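Local coordinates for fiber protein (Duck adenovirus 1, PDB 6ITX) that forms the C-terminal head of the trimeric viral fibre, which probably attaches the virion to a receptor on the host cell, at residues S113-K118 against Y217-E222; I159-V164 against F267-S272; R228-P233 against G243-V248. All coordinates share one frame; numbering follows the deposited sequence.

Contact 1 of 3, residues S113-K118 against Y217-E222; sequences SCPQNK and YKEETE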
ATOM      1  N   SER A 113     -19.989  12.729   5.945  1.00 39.37           N
ATOM      2  CA  SER A 113     -20.084  14.164   5.726  1.00 41.67           C
ATOM      3  C   SER A 113     -19.474  14.516   4.370  1.00 34.24           C
ATOM      4  O   SER A 113     -18.469  13.932   3.959  1.00 32.71           O
ATOM      5  CB  SER A 113     -19.399  14.928   6.860  1.00 37.14           C
ATOM      6  OG  SER A 113     -19.499  16.328   6.657  1.00 41.16           O
ATOM      7  N   CYS A 114     -20.095  15.459   3.676  1.00 32.18           N
ATOM      8  CA  CYS A 114     -19.774  15.793   2.300  1.00 36.62           C
ATOM      9  C   CYS A 114     -19.471  17.280   2.153  1.00 41.10           C
ATOM     10  O   CYS A 114     -19.766  18.088   3.041  1.00 38.83           O
ATOM     11  CB  CYS A 114     -20.940  15.393   1.371  1.00 35.56           C
ATOM     12  SG  CYS A 114     -21.403  13.612   1.437  1.00 32.22           S
ATOM     13  N   PRO A 115     -18.875  17.682   1.032  1.00 49.14           N
ATOM     14  CA  PRO A 115     -18.524  19.098   0.847  1.00 46.26           C
ATOM     15  C   PRO A 115     -19.719  20.030   1.018  1.00 46.86           C
ATOM     16  O   PRO A 115     -20.868  19.661   0.789  1.00 41.72           O
ATOM     17  CB  PRO A 115     -18.005  19.135  -0.593  1.00 37.49           C
ATOM     18  CG  PRO A 115     -17.488  17.791  -0.820  1.00 37.36           C
ATOM     19  CD  PRO A 115     -18.381  16.855  -0.082  1.00 36.95           C
ATOM     20  N   GLN A 116     -19.424  21.271   1.399  1.00 48.35           N
ATOM     21  CA  GLN A 116     -20.421  22.344   1.440  1.00 46.26           C
ATOM     22  C   GLN A 116     -21.636  21.963   2.277  1.00 43.52           C
ATOM     23  O   GLN A 116     -22.787  22.190   1.886  1.00 36.03           O
ATOM     24  CB  GLN A 116     -20.843  22.767   0.032  1.00 47.42           C
ATOM     25  CG  GLN A 116     -19.743  22.706  -1.017  1.00 55.90           C
ATOM     26  CD  GLN A 116     -20.233  23.133  -2.395  1.00 68.91           C
ATOM     27  OE1 GLN A 116     -20.275  24.326  -2.705  1.00 70.28           O
ATOM     28  NE2 GLN A 116     -20.631  22.156  -3.223  1.00 58.61           N
ATOM     29  N   ASN A 117     -21.359  21.371   3.440  1.00 49.27           N
ATOM     30  CA  ASN A 117     -22.369  21.156   4.480  1.00 48.68           C
ATOM     31  C   ASN A 117     -23.505  20.249   3.990  1.00 43.75           C
ATOM     32  O   ASN A 117     -24.665  20.411   4.368  1.00 44.70           O
ATOM     33  CB  ASN A 117     -22.892  22.505   4.996  1.00 46.10           C
ATOM     34  CG  ASN A 117     -23.827  22.367   6.201  1.00 58.88           C
ATOM     35  OD1 ASN A 117     -24.734  23.192   6.387  1.00 56.57           O
ATOM     36  ND2 ASN A 117     -23.623  21.313   7.016  1.00 55.30           N
ATOM     37  N   LYS A 118     -23.173  19.267   3.149  1.00 45.75           N
ATOM     38  CA  LYS A 118     -24.099  18.194   2.815  1.00 36.62           C
ATOM     39  C   LYS A 118     -23.641  16.900   3.473  1.00 38.77           C
ATOM     40  O   LYS A 118     -22.567  16.822   4.087  1.00 38.77           O
ATOM     41  CB  LYS A 118     -24.239  18.024   1.305  1.00 32.69           C
ATOM     42  CG  LYS A 118     -24.481  19.330   0.565  1.00 32.30           C
ATOM     43  CD  LYS A 118     -24.970  19.086  -0.848  1.00 35.07           C
ATOM     44  CE  LYS A 118     -24.667  20.253  -1.803  1.00 46.53           C
ATOM     45  NZ  LYS A 118     -24.649  19.815  -3.262  1.00 46.06           N
ATOM     46  N   TYR A 217     -16.913  17.508   7.512  1.00 42.68           N
ATOM     47  CA  TYR A 217     -16.147  17.094   6.355  1.00 43.31           C
ATOM     48  C   TYR A 217     -14.888  17.949   6.237  1.00 41.38           C
ATOM     49  O   TYR A 217     -14.951  19.174   6.351  1.00 37.75           O
ATOM     50  CB  TYR A 217     -17.011  17.220   5.104  1.00 40.39           C
ATOM     51  CG  TYR A 217     -16.211  17.045   3.845  1.00 42.30           C
ATOM     52  CD1 TYR A 217     -15.932  15.775   3.365  1.00 42.43           C
ATOM     53  CD2 TYR A 217     -15.705  18.140   3.144  1.00 37.35           C
ATOM     54  CE1 TYR A 217     -15.188  15.597   2.229  1.00 37.82           C
ATOM     55  CE2 TYR A 217     -14.958  17.962   1.999  1.00 38.04           C
ATOM     56  CZ  TYR A 217     -14.702  16.693   1.555  1.00 36.53           C
ATOM     57  OH  TYR A 217     -13.964  16.517   0.427  1.00 33.35           O
ATOM     58  N   LYS A 218     -13.745  17.290   6.030  1.00 38.86           N
ATOM     59  CA  LYS A 218     -12.460  17.943   5.798  1.00 39.04           C
ATOM     60  C   LYS A 218     -11.919  17.456   4.459  1.00 38.44           C
ATOM     61  O   LYS A 218     -11.750  16.249   4.269  1.00 34.51           O
ATOM     62  CB  LYS A 218     -11.461  17.639   6.925  1.00 36.93           C
ATOM     63  CG  LYS A 218     -11.784  18.300   8.282  1.00 39.90           C
ATOM     64  CD  LYS A 218     -11.454  19.787   8.308  1.00 37.87           C
ATOM     65  CE  LYS A 218     -11.564  20.365   9.717  1.00 43.21           C
ATOM     66  NZ  LYS A 218     -10.638  21.540   9.950  1.00 46.76           N
ATOM     67  N   GLU A 219     -11.683  18.387   3.528  1.00 41.54           N
ATOM     68  CA  GLU A 219     -11.041  18.039   2.266  1.00 37.92           C
ATOM     69  C   GLU A 219      -9.623  17.564   2.558  1.00 35.15           C
ATOM     70  O   GLU A 219      -8.995  17.988   3.525  1.00 39.46           O
ATOM     71  CB  GLU A 219     -11.038  19.253   1.310  1.00 37.75           C
ATOM     72  CG  GLU A 219     -10.876  18.909  -0.216  1.00 46.49           C
ATOM     73  CD  GLU A 219     -12.051  18.074  -0.797  1.00 62.54           C
ATOM     74  OE1 GLU A 219     -11.791  16.928  -1.289  1.00 56.64           O
ATOM     75  OE2 GLU A 219     -13.237  18.554  -0.781  1.00 54.06           O
ATOM     76  N   GLU A 220      -9.122  16.648   1.734  1.00 37.33           N
ATOM     77  CA  GLU A 220      -7.795  16.101   2.007  1.00 39.59           C
ATOM     78  C   GLU A 220      -6.685  17.158   1.977  1.00 38.60           C
ATOM     79  O   GLU A 220      -5.613  16.920   2.545  1.00 39.03           O
ATOM     80  CB  GLU A 220      -7.476  14.967   1.033  1.00 33.41           C
ATOM     81  CG  GLU A 220      -7.238  15.400  -0.375  1.00 35.64           C
ATOM     82  CD  GLU A 220      -8.536  15.597  -1.126  1.00 45.41           C
ATOM     83  OE1 GLU A 220      -9.619  15.406  -0.507  1.00 44.54           O
ATOM     84  OE2 GLU A 220      -8.472  15.936  -2.335  1.00 48.57           O
ATOM     85  N   THR A 221      -6.912  18.321   1.367  1.00 37.68           N
ATOM     86  CA  THR A 221      -5.910  19.378   1.414  1.00 35.12           C
ATOM     87  C   THR A 221      -5.889  20.118   2.737  1.00 37.63           C
ATOM     88  O   THR A 221      -5.051  21.013   2.912  1.00 43.59           O
ATOM     89  CB  THR A 221      -6.117  20.412   0.308  1.00 34.90           C
ATOM     90  OG1 THR A 221      -7.503  20.753   0.221  1.00 37.49           O
ATOM     91  CG2 THR A 221      -5.620  19.887  -1.020  1.00 35.05           C
ATOM     92  N   GLU A 222      -6.793  19.793   3.654  1.00 40.31           N
ATOM     93  CA  GLU A 222      -6.856  20.436   4.959  1.00 37.04           C
ATOM     94  C   GLU A 222      -6.384  19.507   6.059  1.00 41.69           C
ATOM     95  O   GLU A 222      -6.313  19.918   7.225  1.00 43.96           O
ATOM     96  CB  GLU A 222      -8.286  20.904   5.243  1.00 37.14           C
ATOM     97  CG  GLU A 222      -9.006  21.373   4.001  1.00 42.77           C
ATOM     98  CD  GLU A 222     -10.108  22.360   4.296  1.00 47.76           C
ATOM     99  OE1 GLU A 222     -11.292  21.943   4.298  1.00 48.89           O
ATOM    100  OE2 GLU A 222      -9.783  23.548   4.525  1.00 48.82           O
TER
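Ser113 and Tyr217 bring the two backbones together, their CA atoms 4.9 Å apart. The segments do not pair as strands: 113-118 runs from strand 110-114 into a tight turn, whereas 217-222 belongs to the irregular loop between strands 208-210 and 226-235. The turn is closed by the backbone bond from Cys114 N to Lys118 O (2.9 Å).

Tyr217 carries most of the contact. With its CG anti to the backbone N (chi1 170°), the ring extends alongside the Ser113-Pro115 backbone, and one face settles on the start of the turn. Pro115 N lies over the ring centre, and Pro115 CD makes a CH-pi contact 4.0 Å from the ring centroid and only 10° off the normal. CG of the proline reaches the far half of the ring, 3.8 Å from Tyr217 CE2. Proline suits this place because its compact, rigid ring presents CH groups to the electron-rich aromatic face. Tyrosine suits the other side of the pair because its broad ring can cover the proline and the peptide before it at once. The Cys114 carbonyl oxygen touches Tyr217 CB at 3.5 Å, while the cysteine side chain packs on Phe149 and Phe161.

Polar groups border this apolar patch. Ser113 OG, close to the Tyr217 backbone, is hydrogen-bonded to Gly214 O. At the other end of the tyrosine, the carboxylate of Glu219 folds back to the ring edge, and its OE1 forms a salt bridge with Arg160 NE. The chemistry implies a division of labour: the loop is held to the turn by ring packing, and to strand 160-165 by a salt bridge at the margin.

Contact 2 of 3, residues I159-V164 against F267-S272; sequences IRFGLV and FVITQS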
ATOM      1  N   ILE A 159     -17.473  13.276  -6.541  1.00 25.42           N
ATOM      2  CA  ILE A 159     -18.031  12.503  -5.397  1.00 29.17           C
ATOM      3  C   ILE A 159     -17.064  12.335  -4.233  1.00 26.13           C
ATOM      4  O   ILE A 159     -16.186  11.481  -4.279  1.00 26.87           O
ATOM      5  CB  ILE A 159     -18.503  11.077  -5.783  1.00 28.18           C
ATOM      6  CG1 ILE A 159     -19.601  11.066  -6.832  1.00 29.39           C
ATOM      7  CG2 ILE A 159     -19.049  10.339  -4.559  1.00 30.94           C
ATOM      8  CD1 ILE A 159     -19.957   9.631  -7.257  1.00 32.43           C
ATOM      9  N   ARG A 160     -17.256  13.118  -3.172  1.00 31.10           N
ATOM     10  CA  ARG A 160     -16.317  13.210  -2.062  1.00 30.46           C
ATOM     11  C   ARG A 160     -17.066  13.055  -0.758  1.00 30.09           C
ATOM     12  O   ARG A 160     -18.136  13.638  -0.590  1.00 38.54           O
ATOM     13  CB  ARG A 160     -15.597  14.553  -2.077  1.00 29.66           C
ATOM     14  CG  ARG A 160     -15.245  14.997  -3.464  1.00 29.99           C
ATOM     15  CD  ARG A 160     -14.598  16.323  -3.465  1.00 33.69           C
ATOM     16  NE  ARG A 160     -13.157  16.156  -3.555  1.00 42.97           N
ATOM     17  CZ  ARG A 160     -12.426  16.529  -4.599  1.00 48.76           C
ATOM     18  NH1 ARG A 160     -11.111  16.319  -4.577  1.00 53.48           N
ATOM     19  NH2 ARG A 160     -13.004  17.112  -5.657  1.00 40.93           N
ATOM     20  N   PHE A 161     -16.518  12.270   0.162  1.00 31.46           N
ATOM     21  CA  PHE A 161     -17.189  12.102   1.443  1.00 31.59           C
ATOM     22  C   PHE A 161     -16.185  11.688   2.514  1.00 33.39           C
ATOM     23  O   PHE A 161     -15.156  11.068   2.223  1.00 33.54           O
ATOM     24  CB  PHE A 161     -18.343  11.100   1.335  1.00 28.65           C
ATOM     25  CG  PHE A 161     -17.934   9.703   0.930  1.00 30.63           C
ATOM     26  CD1 PHE A 161     -17.907   9.332  -0.406  1.00 32.84           C
ATOM     27  CD2 PHE A 161     -17.634   8.741   1.895  1.00 34.44           C
ATOM     28  CE1 PHE A 161     -17.552   8.028  -0.784  1.00 33.35           C
ATOM     29  CE2 PHE A 161     -17.284   7.428   1.535  1.00 30.55           C
ATOM     30  CZ  PHE A 161     -17.240   7.073   0.200  1.00 32.15           C
ATOM     31  N   GLY A 162     -16.485  12.064   3.751  1.00 32.79           N
ATOM     32  CA  GLY A 162     -15.617  11.798   4.891  1.00 32.57           C
ATOM     33  C   GLY A 162     -16.312  10.890   5.892  1.00 35.83           C
ATOM     34  O   GLY A 162     -17.513  11.025   6.139  1.00 39.79           O
ATOM     35  N   LEU A 163     -15.547   9.975   6.465  1.00 35.19           N
ATOM     36  CA  LEU A 163     -16.047   9.023   7.444  1.00 30.97           C
ATOM     37  C   LEU A 163     -15.097   9.012   8.620  1.00 32.52           C
ATOM     38  O   LEU A 163     -13.919   9.338   8.492  1.00 36.02           O
ATOM     39  CB  LEU A 163     -16.116   7.601   6.888  1.00 32.63           C
ATOM     40  CG  LEU A 163     -17.003   7.392   5.674  1.00 37.85           C
ATOM     41  CD1 LEU A 163     -16.591   6.106   5.013  1.00 35.56           C
ATOM     42  CD2 LEU A 163     -18.470   7.346   6.109  1.00 34.10           C
ATOM     43  N   VAL A 164     -15.596   8.603   9.768  1.00 31.65           N
ATOM     44  CA  VAL A 164     -14.735   8.386  10.912  1.00 28.49           C
ATOM     45  C   VAL A 164     -14.879   6.940  11.325  1.00 30.69           C
ATOM     46  O   VAL A 164     -15.987   6.391  11.317  1.00 31.34           O
ATOM     47  CB  VAL A 164     -15.063   9.344  12.078  1.00 35.99           C
ATOM     48  CG1 VAL A 164     -14.113   9.127  13.239  1.00 30.14           C
ATOM     49  CG2 VAL A 164     -15.009  10.810  11.596  1.00 38.00           C
ATOM     50  N   PHE A 267     -12.862  10.062   0.970  1.00 33.74           N
ATOM     51  CA  PHE A 267     -12.863   9.353  -0.305  1.00 31.03           C
ATOM     52  C   PHE A 267     -13.138  10.354  -1.411  1.00 31.65           C
ATOM     53  O   PHE A 267     -14.076  11.152  -1.301  1.00 33.82           O
ATOM     54  CB  PHE A 267     -13.949   8.276  -0.344  1.00 31.17           C
ATOM     55  CG  PHE A 267     -13.751   7.170   0.634  1.00 29.67           C
ATOM     56  CD1 PHE A 267     -13.968   7.369   1.977  1.00 29.97           C
ATOM     57  CD2 PHE A 267     -13.360   5.919   0.203  1.00 30.97           C
ATOM     58  CE1 PHE A 267     -13.788   6.345   2.868  1.00 34.82           C
ATOM     59  CE2 PHE A 267     -13.166   4.888   1.091  1.00 30.07           C
ATOM     60  CZ  PHE A 267     -13.384   5.094   2.424  1.00 33.21           C
ATOM     61  N   VAL A 268     -12.339  10.311  -2.472  1.00 32.23           N
ATOM     62  CA  VAL A 268     -12.603  11.085  -3.684  1.00 33.53           C
ATOM     63  C   VAL A 268     -12.688  10.100  -4.841  1.00 33.35           C
ATOM     64  O   VAL A 268     -11.766   9.299  -5.052  1.00 35.45           O
ATOM     65  CB  VAL A 268     -11.528  12.149  -3.943  1.00 31.04           C
ATOM     66  CG1 VAL A 268     -11.837  12.932  -5.205  1.00 28.72           C
ATOM     67  CG2 VAL A 268     -11.438  13.077  -2.769  1.00 40.42           C
ATOM     68  N   ILE A 269     -13.792  10.150  -5.574  1.00 30.77           N
ATOM     69  CA  ILE A 269     -14.118   9.183  -6.615  1.00 29.96           C
ATOM     70  C   ILE A 269     -14.484   9.989  -7.851  1.00 30.09           C
ATOM     71  O   ILE A 269     -15.242  10.962  -7.746  1.00 35.04           O
ATOM     72  CB  ILE A 269     -15.281   8.266  -6.172  1.00 28.94           C
ATOM     73  CG1 ILE A 269     -14.817   7.256  -5.111  1.00 28.83           C
ATOM     74  CG2 ILE A 269     -15.922   7.563  -7.355  1.00 31.64           C
ATOM     75  CD1 ILE A 269     -15.983   6.475  -4.448  1.00 31.75           C
ATOM     76  N   THR A 270     -13.938   9.615  -9.008  1.00 24.62           N
ATOM     77  CA  THR A 270     -14.119  10.413 -10.216  1.00 29.44           C
ATOM     78  C   THR A 270     -14.809   9.629 -11.333  1.00 33.03           C
ATOM     79  O   THR A 270     -14.785   8.398 -11.378  1.00 33.52           O
ATOM     80  CB  THR A 270     -12.782  10.949 -10.734  1.00 30.28           C
ATOM     81  OG1 THR A 270     -11.879   9.852 -10.959  1.00 30.77           O
ATOM     82  CG2 THR A 270     -12.192  11.935  -9.743  1.00 21.64           C
ATOM     83  N   GLN A 271     -15.421  10.373 -12.245  1.00 33.67           N
ATOM     84  CA  GLN A 271     -16.167   9.828 -13.367  1.00 31.45           C
ATOM     85  C   GLN A 271     -15.752  10.555 -14.643  1.00 33.78           C
ATOM     86  O   GLN A 271     -15.374  11.733 -14.617  1.00 26.47           O
ATOM     87  CB  GLN A 271     -17.692   9.997 -13.190  1.00 30.35           C
ATOM     88  CG  GLN A 271     -18.323   9.461 -11.925  1.00 31.34           C
ATOM     89  CD  GLN A 271     -19.774   9.963 -11.756  1.00 35.38           C
ATOM     90  OE1 GLN A 271     -20.015  11.001 -11.144  1.00 36.22           O
ATOM     91  NE2 GLN A 271     -20.729   9.241 -12.329  1.00 34.36           N
ATOM     92  N   SER A 272     -15.848   9.849 -15.768  1.00 36.07           N
ATOM     93  CA  SER A 272     -15.598  10.483 -17.052  1.00 30.91           C
ATOM     94  C   SER A 272     -16.780  11.381 -17.407  1.00 32.99           C
ATOM     95  O   SER A 272     -17.786  11.437 -16.695  1.00 36.72           O
ATOM     96  CB  SER A 272     -15.334   9.425 -18.113  1.00 28.13           C
ATOM     97  OG  SER A 272     -16.413   8.515 -18.173  1.00 36.01           O
TER
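Phe267 opens the contact as the hydrogen-bonded antiparallel partner of Phe161: its N reaches Phe161 O at 2.8 Å, and Phe161 N returns a bond to Phe267 O at 3.1 Å. Their rings are almost parallel (9°) but slid apart, so that Phe267 CB, rather than its ring, lies over the Phe161 face, 3.8 Å from the centroid. Phe161 takes the less common chi1 of 61°, which brings its ring toward the neighbouring strand to meet that CB. Leu163 CD1 packs against Phe267 CE1 at 3.5 Å, adding an aliphatic branch to the aromatic pair.

Val268 faces the opposite side of the sheet, where its CG1 lies against one face of the Arg160 guanidinium, 3.5 Å from NH1. The length of the arginine, bent at chi3, lays its flat guanidinium beside the valine methyls. Next, Ile269 N bonds to Ile159 O (3.0 Å), and Ile269 CD1 touches the edge of the Phe161 ring. Gln271 approaches Ile159 CD1, but its amide is held by Ser154, Met239 and Thr276.

Strand 241-253 pairs with the other edge of 262-271, strand 110-114 bonds to Gly162, and strands 134-144 and 288-299 pack against the phenylalanines.

Contact 3 of 3, residues R228-P233 against G243-V248; sequences RHSFCP and GGNLYV. With SO4 (sulfate ion), chain N.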
ATOM      1  N   ARG A 228      -2.158   7.988   1.086  1.00 30.28           N
ATOM      2  CA  ARG A 228      -3.129   7.888   0.015  1.00 32.37           C
ATOM      3  C   ARG A 228      -3.164   6.472  -0.517  1.00 29.40           C
ATOM      4  O   ARG A 228      -2.125   5.819  -0.647  1.00 29.09           O
ATOM      5  CB  ARG A 228      -2.833   8.863  -1.122  1.00 31.90           C
ATOM      6  CG  ARG A 228      -4.060   9.106  -1.966  1.00 32.66           C
ATOM      7  CD  ARG A 228      -3.764   9.834  -3.234  1.00 33.26           C
ATOM      8  NE  ARG A 228      -2.773   9.119  -4.021  1.00 37.01           N
ATOM      9  CZ  ARG A 228      -2.267   9.598  -5.150  1.00 37.53           C
ATOM     10  NH1 ARG A 228      -1.363   8.906  -5.828  1.00 36.78           N
ATOM     11  NH2 ARG A 228      -2.683  10.775  -5.599  1.00 30.12           N
ATOM     12  N   HIS A 229      -4.365   6.009  -0.833  1.00 29.60           N
ATOM     13  CA  HIS A 229      -4.560   4.650  -1.308  1.00 33.29           C
ATOM     14  C   HIS A 229      -5.467   4.688  -2.525  1.00 35.24           C
ATOM     15  O   HIS A 229      -6.593   5.191  -2.449  1.00 30.55           O
ATOM     16  CB  HIS A 229      -5.112   3.766  -0.189  1.00 36.07           C
ATOM     17  CG  HIS A 229      -4.197   3.691   1.005  1.00 41.64           C
ATOM     18  ND1 HIS A 229      -4.102   4.702   1.949  1.00 34.54           N
ATOM     19  CD2 HIS A 229      -3.261   2.772   1.344  1.00 32.45           C
ATOM     20  CE1 HIS A 229      -3.198   4.375   2.852  1.00 31.24           C
ATOM     21  NE2 HIS A 229      -2.672   3.210   2.505  1.00 39.03           N
ATOM     22  N   SER A 230      -4.954   4.208  -3.659  1.00 32.84           N
ATOM     23  CA  SER A 230      -5.649   4.343  -4.929  1.00 32.41           C
ATOM     24  C   SER A 230      -6.452   3.091  -5.245  1.00 32.41           C
ATOM     25  O   SER A 230      -5.995   1.966  -5.013  1.00 30.20           O
ATOM     26  CB  SER A 230      -4.673   4.637  -6.061  1.00 33.04           C
ATOM     27  OG  SER A 230      -4.295   5.995  -6.033  1.00 37.77           O
ATOM     28  N   PHE A 231      -7.638   3.306  -5.807  1.00 29.85           N
ATOM     29  CA  PHE A 231      -8.607   2.249  -6.041  1.00 33.93           C
ATOM     30  C   PHE A 231      -9.564   2.733  -7.121  1.00 38.88           C
ATOM     31  O   PHE A 231      -9.414   3.839  -7.655  1.00 31.79           O
ATOM     32  CB  PHE A 231      -9.354   1.888  -4.749  1.00 29.13           C
ATOM     33  CG  PHE A 231     -10.391   2.903  -4.328  1.00 27.88           C
ATOM     34  CD1 PHE A 231     -10.034   3.985  -3.531  1.00 29.07           C
ATOM     35  CD2 PHE A 231     -11.730   2.770  -4.721  1.00 32.00           C
ATOM     36  CE1 PHE A 231     -10.990   4.934  -3.123  1.00 29.83           C
ATOM     37  CE2 PHE A 231     -12.704   3.710  -4.328  1.00 31.05           C
ATOM     38  CZ  PHE A 231     -12.329   4.796  -3.521  1.00 31.35           C
ATOM     39  N   CYS A 232     -10.565   1.889  -7.428  1.00 33.61           N
ATOM     40  CA  CYS A 232     -11.675   2.268  -8.278  1.00 33.30           C
ATOM     41  C   CYS A 232     -12.918   1.477  -7.880  1.00 34.80           C
ATOM     42  O   CYS A 232     -12.829   0.249  -7.715  1.00 32.21           O
ATOM     43  CB  CYS A 232     -11.365   2.043  -9.755  1.00 32.45           C
ATOM     44  SG  CYS A 232     -12.453   2.926 -10.901  1.00 30.39           S
ATOM     45  N   PRO A 233     -14.066   2.133  -7.717  1.00 33.52           N
ATOM     46  CA  PRO A 233     -15.291   1.426  -7.346  1.00 34.95           C
ATOM     47  C   PRO A 233     -15.972   0.863  -8.587  1.00 28.87           C
ATOM     48  O   PRO A 233     -15.587   1.142  -9.718  1.00 34.42           O
ATOM     49  CB  PRO A 233     -16.144   2.538  -6.699  1.00 30.26           C
ATOM     50  CG  PRO A 233     -15.747   3.761  -7.433  1.00 27.29           C
ATOM     51  CD  PRO A 233     -14.295   3.589  -7.832  1.00 32.63           C
ATOM     52  N   GLY A 243     -11.577   6.498 -11.364  1.00 32.61           N
ATOM     53  CA  GLY A 243     -10.580   6.294 -10.332  1.00 33.43           C
ATOM     54  C   GLY A 243     -11.090   6.717  -8.969  1.00 34.84           C
ATOM     55  O   GLY A 243     -12.199   7.235  -8.811  1.00 33.11           O
ATOM     56  N   GLY A 244     -10.248   6.487  -7.977  1.00 37.02           N
ATOM     57  CA  GLY A 244     -10.636   6.744  -6.607  1.00 32.12           C
ATOM     58  C   GLY A 244      -9.421   6.839  -5.721  1.00 33.64           C
ATOM     59  O   GLY A 244      -8.391   6.200  -5.970  1.00 30.28           O
ATOM     60  N   ASN A 245      -9.540   7.652  -4.681  1.00 34.70           N
ATOM     61  CA  ASN A 245      -8.454   7.784  -3.731  1.00 37.41           C
ATOM     62  C   ASN A 245      -9.015   7.844  -2.320  1.00 33.44           C
ATOM     63  O   ASN A 245     -10.046   8.473  -2.070  1.00 34.06           O
ATOM     64  CB  ASN A 245      -7.586   8.995  -4.078  1.00 34.19           C
ATOM     65  CG  ASN A 245      -6.590   8.667  -5.192  1.00 39.14           C
ATOM     66  OD1 ASN A 245      -5.687   7.855  -5.003  1.00 35.77           O
ATOM     67  ND2 ASN A 245      -6.775   9.268  -6.363  1.00 46.12           N
ATOM     68  N   LEU A 246      -8.363   7.118  -1.424  1.00 31.55           N
ATOM     69  CA  LEU A 246      -8.687   7.113  -0.010  1.00 32.10           C
ATOM     70  C   LEU A 246      -7.561   7.838   0.702  1.00 30.39           C
ATOM     71  O   LEU A 246      -6.389   7.564   0.433  1.00 33.37           O
ATOM     72  CB  LEU A 246      -8.833   5.679   0.515  1.00 32.58           C
ATOM     73  CG  LEU A 246      -8.771   5.461   2.032  1.00 32.33           C
ATOM     74  CD1 LEU A 246      -9.930   6.145   2.748  1.00 31.81           C
ATOM     75  CD2 LEU A 246      -8.786   4.009   2.329  1.00 28.27           C
ATOM     76  N   TYR A 247      -7.909   8.781   1.573  1.00 30.44           N
ATOM     77  CA  TYR A 247      -6.924   9.557   2.318  1.00 33.48           C
ATOM     78  C   TYR A 247      -7.139   9.271   3.793  1.00 34.56           C
ATOM     79  O   TYR A 247      -8.215   9.560   4.331  1.00 35.06           O
ATOM     80  CB  TYR A 247      -7.039  11.060   2.031  1.00 29.57           C
ATOM     81  CG  TYR A 247      -6.879  11.394   0.571  1.00 33.00           C
ATOM     82  CD1 TYR A 247      -7.912  11.160  -0.310  1.00 29.28           C
ATOM     83  CD2 TYR A 247      -5.687  11.931   0.068  1.00 33.64           C
ATOM     84  CE1 TYR A 247      -7.790  11.434  -1.638  1.00 34.17           C
ATOM     85  CE2 TYR A 247      -5.554  12.216  -1.276  1.00 31.01           C
ATOM     86  CZ  TYR A 247      -6.622  11.950  -2.129  1.00 35.62           C
ATOM     87  OH  TYR A 247      -6.576  12.211  -3.482  1.00 32.09           O
ATOM     88  N   VAL A 248      -6.132   8.686   4.439  1.00 30.84           N
ATOM     89  CA  VAL A 248      -6.237   8.300   5.836  1.00 29.88           C
ATOM     90  C   VAL A 248      -5.476   9.312   6.666  1.00 35.82           C
ATOM     91  O   VAL A 248      -4.337   9.673   6.345  1.00 36.01           O
ATOM     92  CB  VAL A 248      -5.697   6.885   6.078  1.00 28.81           C
ATOM     93  CG1 VAL A 248      -5.776   6.555   7.546  1.00 25.85           C
ATOM     94  CG2 VAL A 248      -6.439   5.877   5.237  1.00 26.75           C
TER
HETATM   95  S   SO4 N 401      -1.131   9.298  -9.882  1.00 66.91           S
HETATM   96  O1  SO4 N 401      -1.019   8.268 -10.942  1.00 51.84           O
HETATM   97  O2  SO4 N 401      -0.988   8.660  -8.566  1.00 55.25           O
HETATM   98  O3  SO4 N 401      -0.057  10.282 -10.054  1.00 47.80           O
HETATM   99  O4  SO4 N 401      -2.461   9.938  -9.888  1.00 57.96           O
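Phe231 lays one face of its ring on the backbone of Gly244, whose CA is 4.0 Å from the ring centroid and 13° off the normal. Leu246 N and His229 O come to the edge of the same ring. Glycine fits because, with no side chain, its backbone can be covered directly by the aromatic face. Tyr247 receives Arg228 CG over one face, 3.9 Å from its centroid. The guanidinium itself takes Asn245 OD1 over a face and sulfate O2 at its edge, where NH1 donates a 2.8 Å hydrogen bond to that oxygen. His229 has Leu246 O at its ring edge.

The extended start of the Arg228 chain (CG anti to the backbone N, chi1 -160°) runs beside Tyr247 before a bend at chi3 turns the charged head to the anion. Ser230 OG donates to Asn245 OD1, so a small hydroxyl and an amide oxygen bridge the strands on the face that bears Arg228. Backbone bonds fix the register: Leu246 N to His229 O is 2.8 Å, and Phe231 N to Gly244 O is 3.0 Å.

Arg228 NH1 of the second and third subunits binds the same sulfate, so Arg228 of all three subunits gathers round one anion, probably taken up from the crystallisation liquor, at a site suited to it. Strands 226-235 and 241-253 form an antiparallel beta hairpin. At Phe231 and Cys232 its sheet continues into a strand of the second subunit, making the hairpin part of the intersubunit sheet of this trimeric fibre head.

Overall arrangement
All three contacts reach the same sheet; contacts 2 and 3 are strand pairs within it, whereas contact 1 packs a loop against its margin. Contact 2 is the buried one, with aromatic and aliphatic side chains on its inner face. An ionic tie joins contacts 1 and 2, and Ser113 O probably bonds to Gly162 N. Contact 3 lies across strand 262-271 from segment 159-164; Val268 O and Asn245 N probably join the two by a hydrogen bond, while Phe267 packs on Leu246. Its chemistry is mixed: Phe231 and Leu246 on one face, Arg228, Ser230 and Asn245 on the other, with Arg228 and Ser230 at the subunit interface.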